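Local coordinates for protein fimbrium subunit Fim1C (Bacteroides vulgatus, PDB 4QB7) that probably forms part of the tip of a fimbrium, a cell-surface filament of the kind that mediates adhesion and biofilm formation, at residues A[34-40]-A[71-76]. Residues are numbered along the deposited sequence.
Sequences LKANAGF and WTSDSW
W71, on strand 64-72, meets the last turn of helix 30-36, with its CA 5.3 Å from the CA of K35. Its backbone is extended, its CA-to-CB bond points toward segment 34-40, and with chi1 t the indole presents one face to K35. K35 (chi1 m, the rest t) runs straight across that face: K35 CG lies 3.5 Å from W71 CG, CE sits 3.5 Å from the six-membered-ring centroid as a CH-pi contact, and NZ, 4.2 Å from the same centroid, makes a cation-pi interaction. A long aliphatic chain ending in a charge suits a partly exposed tryptophan. The amide of W71 reaches the helix's last turn through water 1, which accepts from W71 N (3.1 Å) and donates to L34 O (3.1 Å). In this Mfa-like fimbrillin, of the transthyretin clan, the helix-to-strand connection packs against a beta hairpin. T72 N bonds to S75 O (3.0 Å), and S73 (phi/psi 68/-57) makes a classic gamma turn, closed by D74 N to T72 O (2.9 Å). The chain returns as strand 75-77, and W76 (chi1 m, chi2 99°) lays its large, buried indole between helix and strand 40-47. Apolar L34 touches the indole edge, CB to W76 CH2 (3.7 Å), and K35 CG approaches W76 CZ2 (3.6 Å). G39, as glycine, readily adopts phi 72°, turning the chain from helix to strand with its CA 4.2 Å from W76 CZ3. Flat, buried F40 (chi1 p) packs edge-to-face on W76, six-membered centroids 5.1 Å apart, planes at 62°, F40 CE1 3.5 Å from W76 CE3; F40 also meets F162 and F164 of strand 159-178 edge-to-face.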
loop_
_atom_site.group_PDB
_atom_site.type_symbol
_atom_site.label_atom_id
_atom_site.label_comp_id
_atom_site.label_asym_id
_atom_site.label_seq_id
_atom_site.Cartn_x
_atom_site.Cartn_y
_atom_site.Cartn_z
ATOM N N LEU A 34 -11.218 0.936 9.105
ATOM C CA LEU A 34 -10.824 1.447 10.414
ATOM C C LEU A 34 -11.865 1.096 11.463
ATOM O O LEU A 34 -11.501 0.759 12.590
ATOM C CB LEU A 34 -10.594 2.969 10.394
ATOM C CG LEU A 34 -9.742 3.558 9.281
ATOM C CD1 LEU A 34 -9.563 5.010 9.488
ATOM C CD2 LEU A 34 -8.408 2.919 9.223
ATOM N N LYS A 35 -13.155 1.160 11.108
ATOM C CA LYS A 35 -14.229 0.825 12.048
ATOM C C LYS A 35 -14.169 -0.659 12.455
ATOM O O LYS A 35 -14.313 -0.977 13.630
ATOM C CB LYS A 35 -15.607 1.160 11.453
ATOM C CG LYS A 35 -15.919 2.638 11.392
ATOM C CD LYS A 35 -17.182 2.913 10.636
ATOM C CE LYS A 35 -17.467 4.387 10.539
ATOM N NZ LYS A 35 -18.494 4.678 9.500
ATOM N N ALA A 36 -13.945 -1.556 11.482
ATOM C CA ALA A 36 -13.922 -3.009 11.677
ATOM C C ALA A 36 -12.685 -3.472 12.438
ATOM O O ALA A 36 -12.814 -4.322 13.325
ATOM C CB ALA A 36 -13.996 -3.721 10.330
ATOM N N ASN A 37 -11.495 -2.910 12.093
ATOM C CA ASN A 37 -10.208 -3.270 12.689
ATOM C C ASN A 37 -9.842 -2.469 13.962
ATOM O O ASN A 37 -10.642 -2.395 14.913
ATOM C CB ASN A 37 -9.100 -3.170 11.657
ATOM C CG ASN A 37 -9.307 -4.086 10.467
ATOM O OD1 ASN A 37 -10.199 -4.963 10.441
ATOM N ND2 ASN A 37 -8.486 -3.884 9.445
ATOM N N ALA A 38 -8.619 -1.912 13.982
ATOM C CA ALA A 38 -7.998 -1.283 15.142
ATOM C C ALA A 38 -8.266 0.233 15.340
ATOM O O ALA A 38 -7.749 0.820 16.290
ATOM C CB ALA A 38 -6.496 -1.514 15.040
ATOM N N GLY A 39 -9.028 0.856 14.453
ATOM C CA GLY A 39 -9.246 2.293 14.508
ATOM C C GLY A 39 -7.983 3.013 14.084
ATOM O O GLY A 39 -7.184 2.471 13.321
ATOM N N PHE A 40 -7.751 4.205 14.608
ATOM C CA PHE A 40 -6.569 4.986 14.238
ATOM C C PHE A 40 -5.946 5.648 15.465
ATOM O O PHE A 40 -6.518 5.587 16.553
ATOM C CB PHE A 40 -6.948 6.034 13.156
ATOM C CG PHE A 40 -8.000 7.060 13.534
ATOM C CD1 PHE A 40 -9.360 6.769 13.408
ATOM C CD2 PHE A 40 -7.634 8.336 13.943
ATOM C CE1 PHE A 40 -10.328 7.717 13.729
ATOM C CE2 PHE A 40 -8.610 9.285 14.268
ATOM C CZ PHE A 40 -9.952 8.971 14.146
ATOM N N TRP A 71 -14.275 3.137 16.883
ATOM C CA TRP A 71 -15.686 3.259 16.561
ATOM C C TRP A 71 -16.534 2.381 17.503
ATOM O O TRP A 71 -16.277 1.181 17.630
ATOM C CB TRP A 71 -15.874 2.859 15.108
ATOM C CG TRP A 71 -17.280 2.950 14.610
ATOM C CD1 TRP A 71 -18.156 1.919 14.427
ATOM C CD2 TRP A 71 -17.954 4.135 14.163
ATOM N NE1 TRP A 71 -19.324 2.384 13.873
ATOM C CE2 TRP A 71 -19.238 3.745 13.721
ATOM C CE3 TRP A 71 -17.597 5.493 14.086
ATOM C CZ2 TRP A 71 -20.145 4.658 13.170
ATOM C CZ3 TRP A 71 -18.499 6.395 13.547
ATOM C CH2 TRP A 71 -19.747 5.976 13.083
ATOM N N THR A 72 -17.524 2.995 18.186
ATOM C CA THR A 72 -18.439 2.306 19.098
ATOM C C THR A 72 -19.907 2.572 18.655
ATOM O O THR A 72 -20.515 3.586 19.025
ATOM C CB THR A 72 -18.150 2.665 20.565
ATOM O OG1 THR A 72 -16.841 2.212 20.875
ATOM C CG2 THR A 72 -19.115 1.996 21.538
ATOM N N SER A 73 -20.445 1.618 17.830
ATOM C CA SER A 73 -21.812 1.516 17.275
ATOM C C SER A 73 -22.159 2.612 16.226
ATOM O O SER A 73 -22.562 2.278 15.093
ATOM C CB SER A 73 -22.863 1.535 18.394
ATOM O OG SER A 73 -22.694 0.489 19.342
ATOM N N ASP A 74 -22.049 3.910 16.625
ATOM C CA ASP A 74 -22.424 5.021 15.758
ATOM C C ASP A 74 -21.490 6.255 15.864
ATOM O O ASP A 74 -21.714 7.213 15.135
ATOM C CB ASP A 74 -23.882 5.430 16.046
ATOM C CG ASP A 74 -24.209 5.693 17.504
ATOM O OD1 ASP A 74 -23.263 5.813 18.321
ATOM O OD2 ASP A 74 -25.407 5.808 17.825
ATOM N N SER A 75 -20.445 6.234 16.713
ATOM C CA SER A 75 -19.534 7.384 16.804
ATOM C C SER A 75 -18.068 6.987 17.036
ATOM O O SER A 75 -17.801 5.865 17.457
ATOM C CB SER A 75 -19.976 8.325 17.915
ATOM O OG SER A 75 -19.731 7.718 19.169
ATOM N N TRP A 76 -17.128 7.915 16.761
ATOM C CA TRP A 76 -15.693 7.742 17.033
ATOM C C TRP A 76 -15.385 8.303 18.412
ATOM O O TRP A 76 -15.848 9.391 18.744
ATOM C CB TRP A 76 -14.806 8.451 15.999
ATOM C CG TRP A 76 -14.838 7.869 14.635
ATOM C CD1 TRP A 76 -15.561 8.311 13.567
ATOM C CD2 TRP A 76 -14.055 6.772 14.166
ATOM N NE1 TRP A 76 -15.304 7.530 12.467
ATOM C CE2 TRP A 76 -14.417 6.545 12.819
ATOM C CE3 TRP A 76 -13.134 5.896 14.780
ATOM C CZ2 TRP A 76 -13.842 5.525 12.055
ATOM C CZ3 TRP A 76 -12.580 4.875 14.022
ATOM C CH2 TRP A 76 -12.936 4.694 12.680
HETATM O O HOH W 1 -12.427 1.082 15.522
#